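Local coordinates for mandelate racemase / muconate lactonizing enzyme, C-terminal domain protein (Pseudovibrio sp. JE062, PDB 4JHM), which is of unknown function but belongs to the enolase superfamily, joining an enolase-like N-terminal domain to a TIM-barrel-like C-terminal domain, at residues 217-222 against 320-325; 9-14 against 75-80. One frame throughout, in Å; residues are numbered along the deposited sequence.

Interaction 1. Residues 217-222 against 320-325; sequences NWEWLE and CNFFEQ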
loop_
_atom_site.group_PDB
_atom_site.type_symbol
_atom_site.label_atom_id
_atom_site.label_comp_id
_atom_site.label_asym_id
_atom_site.label_seq_id
_atom_site.Cartn_x
_atom_site.Cartn_y
_atom_site.Cartn_z
ATOM N N ASN A 217 7.302 24.087 -21.288
ATOM C CA ASN A 217 5.870 23.932 -21.532
ATOM C C ASN A 217 5.496 23.185 -22.819
ATOM O O ASN A 217 4.453 23.450 -23.412
ATOM C CB ASN A 217 5.189 25.306 -21.495
ATOM C CG ASN A 217 5.036 25.846 -20.081
ATOM O OD1 ASN A 217 4.753 25.102 -19.143
ATOM N ND2 ASN A 217 5.210 27.153 -19.925
ATOM N N TRP A 218 6.331 22.241 -23.241
ATOM C CA TRP A 218 5.986 21.394 -24.379
ATOM C C TRP A 218 4.791 20.532 -24.021
ATOM O O TRP A 218 4.461 20.369 -22.850
ATOM C CB TRP A 218 7.160 20.518 -24.798
ATOM C CG TRP A 218 8.187 21.260 -25.566
ATOM C CD1 TRP A 218 8.590 22.543 -25.360
ATOM C CD2 TRP A 218 8.967 20.762 -26.659
ATOM N NE1 TRP A 218 9.566 22.882 -26.263
ATOM C CE2 TRP A 218 9.818 21.804 -27.071
ATOM C CE3 TRP A 218 9.023 19.539 -27.333
ATOM C CZ2 TRP A 218 10.713 21.663 -28.125
ATOM C CZ3 TRP A 218 9.910 19.398 -28.376
ATOM C CH2 TRP A 218 10.746 20.455 -28.764
ATOM N N GLU A 219 4.159 19.970 -25.043
ATOM C CA GLU A 219 2.826 19.393 -24.911
ATOM C C GLU A 219 2.849 18.000 -24.293
ATOM O O GLU A 219 2.218 17.771 -23.263
ATOM C CB GLU A 219 2.136 19.388 -26.280
ATOM C CG GLU A 219 0.736 18.799 -26.298
ATOM C CD GLU A 219 -0.265 19.632 -25.530
ATOM O OE1 GLU A 219 0.140 20.651 -24.931
ATOM O OE2 GLU A 219 -1.459 19.264 -25.527
ATOM N N TRP A 220 3.564 17.066 -24.918
ATOM C CA TRP A 220 3.711 15.733 -24.340
ATOM C C TRP A 220 4.935 14.975 -24.842
ATOM O O TRP A 220 5.402 15.191 -25.956
ATOM C CB TRP A 220 2.433 14.897 -24.532
ATOM C CG TRP A 220 2.241 14.269 -25.880
ATOM C CD1 TRP A 220 3.115 13.465 -26.550
ATOM C CD2 TRP A 220 1.072 14.352 -26.693
ATOM N NE1 TRP A 220 2.573 13.064 -27.747
ATOM C CE2 TRP A 220 1.314 13.593 -27.854
ATOM C CE3 TRP A 220 -0.153 15.011 -26.562
ATOM C CZ2 TRP A 220 0.376 13.473 -28.875
ATOM C CZ3 TRP A 220 -1.086 14.890 -27.573
ATOM C CH2 TRP A 220 -0.817 14.125 -28.715
ATOM N N LEU A 221 5.450 14.095 -23.986
ATOM C CA LEU A 221 6.520 13.180 -24.342
ATOM C C LEU A 221 5.914 11.813 -24.602
ATOM O O LEU A 221 5.367 11.186 -23.696
ATOM C CB LEU A 221 7.550 13.082 -23.211
ATOM C CG LEU A 221 8.611 11.983 -23.366
ATOM C CD1 LEU A 221 9.281 12.084 -24.727
ATOM C CD2 LEU A 221 9.653 12.035 -22.260
ATOM N N GLU A 222 6.019 11.348 -25.838
ATOM C CA GLU A 222 5.410 10.085 -26.228
ATOM C C GLU A 222 6.448 8.968 -26.283
ATOM O O GLU A 222 7.496 9.113 -26.909
ATOM C CB GLU A 222 4.707 10.239 -27.588
ATOM C CG GLU A 222 4.382 8.926 -28.283
ATOM C CD GLU A 222 3.600 9.115 -29.570
ATOM O OE1 GLU A 222 2.796 10.072 -29.653
ATOM O OE2 GLU A 222 3.791 8.294 -30.497
ATOM N N CYS A 320 -10.157 13.884 -25.905
ATOM C CA CYS A 320 -9.065 13.725 -26.868
ATOM C C CYS A 320 -8.882 15.108 -27.473
ATOM O O CYS A 320 -9.862 15.736 -27.849
ATOM C CB CYS A 320 -9.400 12.700 -27.960
ATOM S SG CYS A 320 -8.267 12.688 -29.389
ATOM N N ASN A 321 -7.642 15.583 -27.554
ATOM C CA ASN A 321 -7.371 16.947 -28.011
ATOM C C ASN A 321 -6.967 17.048 -29.471
ATOM O O ASN A 321 -7.208 18.073 -30.101
ATOM C CB ASN A 321 -6.259 17.591 -27.181
ATOM C CG ASN A 321 -6.637 17.769 -25.726
ATOM O OD1 ASN A 321 -7.773 18.102 -25.399
ATOM N ND2 ASN A 321 -5.674 17.561 -24.844
ATOM N N PHE A 322 -6.340 16.009 -30.015
ATOM C CA PHE A 322 -5.803 16.105 -31.374
ATOM C C PHE A 322 -6.076 14.904 -32.279
ATOM O O PHE A 322 -6.396 13.807 -31.826
ATOM C CB PHE A 322 -4.290 16.332 -31.332
ATOM C CG PHE A 322 -3.878 17.569 -30.592
ATOM C CD1 PHE A 322 -3.917 18.808 -31.211
ATOM C CD2 PHE A 322 -3.432 17.489 -29.280
ATOM C CE1 PHE A 322 -3.533 19.950 -30.532
ATOM C CE2 PHE A 322 -3.044 18.627 -28.595
ATOM C CZ PHE A 322 -3.097 19.859 -29.223
ATOM N N PHE A 323 -5.935 15.151 -33.575
ATOM C CA PHE A 323 -5.954 14.122 -34.603
ATOM C C PHE A 323 -4.577 14.130 -35.236
ATOM O O PHE A 323 -4.133 15.162 -35.742
ATOM C CB PHE A 323 -7.016 14.438 -35.659
ATOM C CG PHE A 323 -6.817 13.719 -36.960
ATOM C CD1 PHE A 323 -6.045 14.279 -37.963
ATOM C CD2 PHE A 323 -7.417 12.495 -37.193
ATOM C CE1 PHE A 323 -5.866 13.624 -39.172
ATOM C CE2 PHE A 323 -7.243 11.834 -38.399
ATOM C CZ PHE A 323 -6.465 12.398 -39.389
ATOM N N GLU A 324 -3.895 12.991 -35.184
ATOM C CA GLU A 324 -2.557 12.884 -35.744
ATOM C C GLU A 324 -2.625 12.978 -37.267
ATOM O O GLU A 324 -3.245 12.145 -37.926
ATOM C CB GLU A 324 -1.905 11.572 -35.313
ATOM C CG GLU A 324 -0.495 11.372 -35.841
ATOM C CD GLU A 324 0.232 10.232 -35.161
ATOM O OE1 GLU A 324 1.478 10.265 -35.143
ATOM O OE2 GLU A 324 -0.435 9.306 -34.645
ATOM N N GLN A 325 -1.993 14.007 -37.817
ATOM C CA GLN A 325 -1.963 14.204 -39.258
ATOM C C GLN A 325 -0.526 14.226 -39.748
ATOM O O GLN A 325 0.195 15.206 -39.540
ATOM C CB GLN A 325 -2.643 15.521 -39.632
ATOM C CG GLN A 325 -2.590 15.843 -41.117
ATOM C CD GLN A 325 -3.596 15.043 -41.917
ATOM O OE1 GLN A 325 -3.251 14.058 -42.572
ATOM N NE2 GLN A 325 -4.851 15.456 -41.856
#
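Phe322 meets Glu219 at the edge of its ring and Trp220 at an oblique angle. The oxygen OE2 of Glu219 lies in the plane of the ring, 3.5 Å from CE2 of Phe322. The carboxylate plane stands nearly upright to that ring, at 88°. An acidic oxygen placed in this way faces the outward C-H groups of the ring, whose slight positive character probably suits it. With CG anti to the backbone N (chi1 179°) and a bend at chi2, Glu219 delivers its carboxylate head-on to the ring edge. The other oxygen, OE1, forms a salt bridge with Arg192. One oxygen is thus held by the arginine while the other meets Phe322. The indole of Trp220 passes alongside Phe322, bringing CZ3 to 3.9 Å from CD2 of Phe322 in an apolar contact without stacking.

The two strands are not sheet neighbours, and no hydrogen bond joins the segments. Strand 220-222 is flanked by 192-196 and 243-245, whereas 323-326 pairs with 133-139. The contact therefore spans the inside of the barrel, near the N-terminal ends of its parallel strands. Met194 of strand 192-196 touches Glu219, Trp220 and Phe322, and strand 133-139 adds Lys135 and Tyr137 against Phe322. Helix 304-316 packs beside segment 320-325, with Gln307 and Leu311 touching Phe323.

Interaction 2. Residues 9-14 against 75-80; sequences SRVELY and PGLIGK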
loop_
_atom_site.group_PDB
_atom_site.type_symbol
_atom_site.label_atom_id
_atom_site.label_comp_id
_atom_site.label_asym_id
_atom_site.label_seq_id
_atom_site.Cartn_x
_atom_site.Cartn_y
_atom_site.Cartn_z
ATOM N N SER A 9 -21.579 -11.441 -47.962
ATOM C CA SER A 9 -21.744 -12.079 -49.265
ATOM C C SER A 9 -20.395 -12.477 -49.871
ATOM O O SER A 9 -20.286 -13.492 -50.562
ATOM C CB SER A 9 -22.491 -11.121 -50.204
ATOM O OG SER A 9 -22.342 -11.475 -51.567
ATOM N N ARG A 10 -19.368 -11.681 -49.582
ATOM C CA ARG A 10 -18.079 -11.796 -50.253
ATOM C C ARG A 10 -17.046 -10.921 -49.537
ATOM O O ARG A 10 -17.393 -9.888 -48.963
ATOM C CB ARG A 10 -18.242 -11.355 -51.714
ATOM C CG ARG A 10 -16.957 -11.025 -52.460
ATOM C CD ARG A 10 -17.261 -10.219 -53.718
ATOM N NE ARG A 10 -16.066 -9.906 -54.499
ATOM C CZ ARG A 10 -15.731 -10.511 -55.637
ATOM N NH1 ARG A 10 -16.502 -11.465 -56.146
ATOM N NH2 ARG A 10 -14.623 -10.158 -56.275
ATOM N N VAL A 11 -15.782 -11.337 -49.557
ATOM C CA VAL A 11 -14.711 -10.509 -48.996
ATOM C C VAL A 11 -13.482 -10.474 -49.909
ATOM O O VAL A 11 -13.140 -11.467 -50.549
ATOM C CB VAL A 11 -14.300 -10.971 -47.580
ATOM C CG1 VAL A 11 -15.529 -11.353 -46.765
ATOM C CG2 VAL A 11 -13.322 -12.132 -47.644
ATOM N N GLU A 12 -12.837 -9.312 -49.973
ATOM C CA GLU A 12 -11.630 -9.133 -50.775
ATOM C C GLU A 12 -10.499 -8.600 -49.905
ATOM O O GLU A 12 -10.675 -7.619 -49.181
ATOM C CB GLU A 12 -11.885 -8.151 -51.915
ATOM C CG GLU A 12 -12.816 -8.665 -52.996
ATOM C CD GLU A 12 -13.109 -7.619 -54.053
ATOM O OE1 GLU A 12 -12.825 -6.426 -53.811
ATOM O OE2 GLU A 12 -13.631 -7.991 -55.122
ATOM N N LEU A 13 -9.340 -9.242 -49.979
ATOM C CA LEU A 13 -8.184 -8.797 -49.217
ATOM C C LEU A 13 -7.157 -8.169 -50.142
ATOM O O LEU A 13 -6.891 -8.692 -51.219
ATOM C CB LEU A 13 -7.554 -9.970 -48.471
ATOM C CG LEU A 13 -8.486 -10.761 -47.555
ATOM C CD1 LEU A 13 -7.678 -11.729 -46.703
ATOM C CD2 LEU A 13 -9.313 -9.823 -46.690
ATOM N N TYR A 14 -6.581 -7.048 -49.715
ATOM C CA TYR A 14 -5.565 -6.362 -50.507
ATOM C C TYR A 14 -4.369 -5.941 -49.662
ATOM O O TYR A 14 -4.496 -5.637 -48.474
ATOM C CB TYR A 14 -6.162 -5.132 -51.187
ATOM C CG TYR A 14 -7.236 -5.462 -52.187
ATOM C CD1 TYR A 14 -6.912 -5.853 -53.476
ATOM C CD2 TYR A 14 -8.578 -5.390 -51.842
ATOM C CE1 TYR A 14 -7.893 -6.163 -54.396
ATOM C CE2 TYR A 14 -9.569 -5.696 -52.756
ATOM C CZ TYR A 14 -9.219 -6.082 -54.030
ATOM O OH TYR A 14 -10.194 -6.389 -54.942
ATOM N N PRO A 75 -12.401 -16.667 -44.031
ATOM C CA PRO A 75 -13.313 -17.618 -44.673
ATOM C C PRO A 75 -14.582 -17.864 -43.854
ATOM O O PRO A 75 -15.646 -18.117 -44.421
ATOM C CB PRO A 75 -12.478 -18.899 -44.769
ATOM C CG PRO A 75 -11.065 -18.435 -44.762
ATOM C CD PRO A 75 -11.051 -17.228 -43.865
ATOM N N GLY A 76 -14.464 -17.777 -42.531
ATOM C CA GLY A 76 -15.589 -18.007 -41.629
ATOM C C GLY A 76 -16.569 -16.848 -41.559
ATOM O O GLY A 76 -17.649 -16.983 -40.981
ATOM N N LEU A 77 -16.205 -15.711 -42.145
ATOM C CA LEU A 77 -17.078 -14.538 -42.141
ATOM C C LEU A 77 -18.328 -14.785 -42.975
ATOM O O LEU A 77 -19.432 -14.418 -42.574
ATOM C CB LEU A 77 -16.332 -13.301 -42.653
ATOM C CG LEU A 77 -15.183 -12.806 -41.766
ATOM C CD1 LEU A 77 -14.449 -11.646 -42.426
ATOM C CD2 LEU A 77 -15.684 -12.404 -40.385
ATOM N N ILE A 78 -18.149 -15.404 -44.138
ATOM C CA ILE A 78 -19.271 -15.782 -44.993
ATOM C C ILE A 78 -20.369 -16.418 -44.146
ATOM O O ILE A 78 -20.208 -17.531 -43.644
ATOM C CB ILE A 78 -18.823 -16.779 -46.080
ATOM C CG1 ILE A 78 -18.194 -16.037 -47.263
ATOM C CG2 ILE A 78 -19.993 -17.619 -46.561
ATOM C CD1 ILE A 78 -16.827 -15.464 -46.974
ATOM N N GLY A 79 -21.478 -15.704 -43.977
ATOM C CA GLY A 79 -22.591 -16.185 -43.159
ATOM C C GLY A 79 -22.949 -15.253 -42.012
ATOM O O GLY A 79 -24.116 -15.110 -41.661
ATOM N N LYS A 80 -21.944 -14.611 -41.429
ATOM C CA LYS A 80 -22.157 -13.767 -40.253
ATOM C C LYS A 80 -22.877 -12.467 -40.622
ATOM O O LYS A 80 -22.908 -12.069 -41.788
ATOM C CB LYS A 80 -20.819 -13.471 -39.552
#
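The antiparallel sheet of the N-terminal domain meets the loop between helices 65-73 and 85-92 here, through Val11 of strand 8-16 and Leu77 and Ile78 of the loop. A single methyl of the valine does the touching. Val11 CG1 lies 4.3 Å from CD1 of Ile78 and 4.5 Å from CD1 of Leu77. All three contact atoms are methyl ends, so this is loose apolar packing with no hydrogen bond between the segments. The CB of Ile78 does not aim at the strand. Its chain bends at chi2 (72°), and this brings CD1 round to the valine.

Both loop residues belong to a beta turn, closed by Lys80 N donating to Leu77 O at 2.8 Å. Gly79 has a positive phi, and a CB there would clash with the carbonyl oxygen of Ile78.

Side chains alternate along the strand, and the other face is polar. Arg10 NH2 forms a salt bridge with Glu12 OE2 at 2.6 Å, using the anti lone pair of that oxygen, almost in the guanidinium plane. Arg10 NE adds a weak bond to the same oxygen. Tyr14 OH donates a weak bond to Glu12 OE1, which lies at the edge of the tyrosine ring. Arg10 NH1 is also paired with Glu376 of strand 369-376.

Val74 packs on Val11 from the same loop, and Leu88 and Trp91 of helix 85-92 lie against Leu77. An antiparallel sheet with helices and their connecting loop packed on its apolar face is the arrangement of the enolase-like N-terminal domain.

Overall arrangement
The two contacts hold different parts of the chain, on opposite sides of its centre. Their centres are 37 Å apart and their nearest atoms about 20 Å, so they do not touch. Interaction 1 lies deeper, and joins the beginnings of two barrel strands, and the residues leading into them, across the interior. Interaction 2 is farther out, where a loop packs on the N-terminal sheet. Both are small and mostly buried, and neither has a hydrogen bond between its segments. Their chemistry differs. Interaction 1 mixes aromatic rings with a carboxylate tied to an arginine, whereas interaction 2 is purely aliphatic across the contact and keeps its charges on the other face of the strand.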